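Local coordinates for protein acidocalcisomal pyrophosphatase (Trypanosoma cruzi, PDB 5CUV) that probably hydrolyses inorganic diphosphate to orthophosphate with magnesium as cofactor, at residues S121-I126 / F132-A137. Numbering follows the deposited sequence.
Sequences SEINAI and FEKFWA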
ATOM      1  N   SER A 121      42.097  34.890  35.177  1.00 53.09           N
ATOM      2  CA  SER A 121      43.343  35.589  34.882  1.00 52.83           C
ATOM      3  C   SER A 121      43.100  36.699  33.838  1.00 53.43           C
ATOM      4  O   SER A 121      43.545  37.825  34.004  1.00 52.98           O
ATOM      5  CB  SER A 121      44.345  34.590  34.374  1.00 51.60           C
ATOM      6  OG  SER A 121      45.573  35.222  34.191  1.00 52.65           O
ATOM      7  N   GLU A 122      42.360  36.361  32.781  1.00 54.33           N
ATOM      8  CA  GLU A 122      41.981  37.272  31.703  1.00 54.55           C
ATOM      9  C   GLU A 122      41.178  38.449  32.202  1.00 54.05           C
ATOM     10  O   GLU A 122      41.443  39.595  31.838  1.00 53.78           O
ATOM     11  CB  GLU A 122      41.099  36.562  30.679  1.00 57.10           C
ATOM     12  CG  GLU A 122      41.755  35.456  29.893  1.00 60.39           C
ATOM     13  CD  GLU A 122      42.765  35.991  28.938  1.00 62.09           C
ATOM     14  OE1 GLU A 122      42.350  36.742  28.016  1.00 62.85           O
ATOM     15  OE2 GLU A 122      43.961  35.666  29.132  1.00 63.61           O
ATOM     16  N   ILE A 123      40.146  38.162  32.984  1.00 53.93           N
ATOM     17  CA  ILE A 123      39.311  39.232  33.495  1.00 54.27           C
ATOM     18  C   ILE A 123      39.974  39.900  34.689  1.00 54.31           C
ATOM     19  O   ILE A 123      39.700  41.068  34.995  1.00 54.99           O
ATOM     20  CB  ILE A 123      37.920  38.735  33.909  1.00 53.88           C
ATOM     21  CG1 ILE A 123      37.343  37.840  32.819  1.00 54.70           C
ATOM     22  CG2 ILE A 123      36.984  39.934  34.084  1.00 52.77           C
ATOM     23  CD1 ILE A 123      36.498  38.608  31.777  1.00 57.14           C
ATOM     24  N   ASN A 124      40.854  39.180  35.357  1.00 54.10           N
ATOM     25  CA  ASN A 124      41.524  39.747  36.498  1.00 55.09           C
ATOM     26  C   ASN A 124      40.557  40.634  37.302  1.00 54.97           C
ATOM     27  O   ASN A 124      40.764  41.839  37.442  1.00 55.56           O
ATOM     28  CB  ASN A 124      42.734  40.547  36.012  1.00 56.97           C
ATOM     29  CG  ASN A 124      43.621  41.034  37.154  1.00 59.05           C
ATOM     30  OD1 ASN A 124      43.756  40.368  38.216  1.00 61.06           O
ATOM     31  ND2 ASN A 124      44.254  42.186  36.939  1.00 58.54           N
ATOM     32  N   ALA A 125      39.478  40.031  37.798  1.00 54.47           N
ATOM     33  CA  ALA A 125      38.484  40.753  38.596  1.00 53.16           C
ATOM     34  C   ALA A 125      38.679  40.419  40.100  1.00 52.61           C
ATOM     35  O   ALA A 125      37.975  39.577  40.679  1.00 52.42           O
ATOM     36  CB  ALA A 125      37.102  40.357  38.141  1.00 53.30           C
ATOM     37  N   ILE A 126      39.641  41.095  40.716  1.00 51.20           N
ATOM     38  CA  ILE A 126      39.997  40.878  42.105  1.00 50.12           C
ATOM     39  C   ILE A 126      38.821  40.599  43.055  1.00 49.50           C
ATOM     40  O   ILE A 126      38.940  39.767  43.955  1.00 49.28           O
ATOM     41  CB  ILE A 126      40.791  42.058  42.603  1.00 50.62           C
ATOM     42  CG1 ILE A 126      41.914  41.602  43.518  1.00 50.39           C
ATOM     43  CG2 ILE A 126      39.857  43.039  43.292  1.00 51.42           C
ATOM     44  CD1 ILE A 126      42.531  42.771  44.304  1.00 49.97           C
ATOM     45  N   PHE A 132      29.313  42.526  32.082  1.00 44.82           N
ATOM     46  CA  PHE A 132      29.001  41.988  30.776  1.00 44.86           C
ATOM     47  C   PHE A 132      30.127  42.376  29.816  1.00 45.65           C
ATOM     48  O   PHE A 132      30.772  41.495  29.209  1.00 46.59           O
ATOM     49  CB  PHE A 132      27.656  42.522  30.263  1.00 44.03           C
ATOM     50  CG  PHE A 132      27.299  42.016  28.906  1.00 43.85           C
ATOM     51  CD1 PHE A 132      27.336  40.656  28.633  1.00 44.12           C
ATOM     52  CD2 PHE A 132      27.119  42.891  27.852  1.00 44.29           C
ATOM     53  CE1 PHE A 132      27.225  40.182  27.326  1.00 43.68           C
ATOM     54  CE2 PHE A 132      27.011  42.420  26.552  1.00 43.11           C
ATOM     55  CZ  PHE A 132      27.070  41.064  26.296  1.00 43.57           C
ATOM     56  N   GLU A 133      30.388  43.674  29.688  1.00 44.83           N
ATOM     57  CA  GLU A 133      31.437  44.110  28.775  1.00 45.13           C
ATOM     58  C   GLU A 133      32.709  43.323  28.949  1.00 44.73           C
ATOM     59  O   GLU A 133      33.348  42.954  27.957  1.00 44.72           O
ATOM     60  CB  GLU A 133      31.777  45.586  28.952  1.00 46.33           C
ATOM     61  CG  GLU A 133      30.834  46.569  28.257  1.00 48.00           C
ATOM     62  CD  GLU A 133      30.506  46.168  26.818  1.00 49.25           C
ATOM     63  OE1 GLU A 133      31.379  45.580  26.112  1.00 49.02           O
ATOM     64  OE2 GLU A 133      29.359  46.453  26.405  1.00 49.97           O
ATOM     65  N   LYS A 134      33.099  43.080  30.199  1.00 43.31           N
ATOM     66  CA  LYS A 134      34.323  42.330  30.432  1.00 42.79           C
ATOM     67  C   LYS A 134      34.101  40.890  30.036  1.00 41.93           C
ATOM     68  O   LYS A 134      35.029  40.228  29.575  1.00 41.97           O
ATOM     69  CB  LYS A 134      34.767  42.394  31.901  1.00 44.22           C
ATOM     70  CG  LYS A 134      35.796  43.492  32.220  1.00 46.22           C
ATOM     71  CD  LYS A 134      36.920  43.633  31.131  1.00 48.37           C
ATOM     72  CE  LYS A 134      38.143  44.400  31.676  1.00 47.47           C
ATOM     73  NZ  LYS A 134      37.739  45.173  32.894  1.00 47.13           N
ATOM     74  N   PHE A 135      32.877  40.399  30.231  1.00 39.88           N
ATOM     75  CA  PHE A 135      32.572  39.028  29.866  1.00 38.98           C
ATOM     76  C   PHE A 135      32.658  38.926  28.371  1.00 38.82           C
ATOM     77  O   PHE A 135      33.490  38.191  27.833  1.00 37.17           O
ATOM     78  CB  PHE A 135      31.163  38.637  30.325  1.00 39.57           C
ATOM     79  CG  PHE A 135      30.692  37.302  29.799  1.00 38.48           C
ATOM     80  CD1 PHE A 135      31.327  36.117  30.185  1.00 37.16           C
ATOM     81  CD2 PHE A 135      29.644  37.237  28.852  1.00 38.75           C
ATOM     82  CE1 PHE A 135      30.935  34.882  29.633  1.00 36.56           C
ATOM     83  CE2 PHE A 135      29.246  36.011  28.301  1.00 37.14           C
ATOM     84  CZ  PHE A 135      29.893  34.836  28.692  1.00 36.72           C
ATOM     85  N   TRP A 136      31.807  39.707  27.710  1.00 39.73           N
ATOM     86  CA  TRP A 136      31.749  39.714  26.255  1.00 41.01           C
ATOM     87  C   TRP A 136      33.121  39.923  25.636  1.00 40.50           C
ATOM     88  O   TRP A 136      33.444  39.307  24.653  1.00 40.45           O
ATOM     89  CB  TRP A 136      30.737  40.765  25.765  1.00 43.25           C
ATOM     90  CG  TRP A 136      30.599  40.817  24.269  1.00 46.65           C
ATOM     91  CD1 TRP A 136      30.880  41.880  23.468  1.00 47.43           C
ATOM     92  CD2 TRP A 136      30.229  39.740  23.381  1.00 48.17           C
ATOM     93  NE1 TRP A 136      30.719  41.544  22.138  1.00 47.52           N
ATOM     94  CE2 TRP A 136      30.324  40.241  22.052  1.00 47.87           C
ATOM     95  CE3 TRP A 136      29.835  38.408  23.576  1.00 47.81           C
ATOM     96  CZ2 TRP A 136      30.039  39.460  20.924  1.00 48.11           C
ATOM     97  CZ3 TRP A 136      29.550  37.624  22.453  1.00 49.07           C
ATOM     98  CH2 TRP A 136      29.656  38.159  21.136  1.00 49.20           C
ATOM     99  N   ALA A 137      33.951  40.760  26.236  1.00 41.23           N
ATOM    100  CA  ALA A 137      35.295  41.007  25.699  1.00 41.04           C
ATOM    101  C   ALA A 137      36.132  39.742  25.769  1.00 40.58           C
ATOM    102  O   ALA A 137      36.914  39.419  24.867  1.00 40.28           O
ATOM    103  CB  ALA A 137      35.969  42.100  26.484  1.00 40.71           C
TER
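I123, the last residue of helix 113-123, meets K134 in the first turn of helix 132-141 with both branches of its side chain. The longer branch ends on the backbone: CD1 lies 3.1 Å from K134 O and, further along the chain, 4.3 Å from F135 N. The shorter branch takes the side chain, I123 CG2 sitting 4.0 Å from K134 CB. With chi1 at -47°, CG1 leaves on the side of the backbone N and CG2 opposite that N; CD1, carried on CG1, reaches the K134 carbonyl while CG2 meets the lysine's CB. The lysine side chain passes the isoleucine in the opposite direction, and its CB and CG do the touching. This is van der Waals contact and small, burying 127 Å² in all, with the CA atoms of I123 and K134 6.6 Å apart.

Right after I123 the chain leaves the helix at N124, whose phi is +38°, and heads into the connection that includes strand 129-130. The side chain of F135 leaves its backbone away from segment 121-126 and packs on I100, M103 and C104 of helix 97-106, while I123 also touches W138 one turn beyond K134. The contact thus joins the two helices of a helix-loop-helix unit. Strand 129-130 in its loop pairs antiparallel with strand 95-96, which lies between helices 73-87 and 97-106, a layout consistent with a pair of EF-hand-like units.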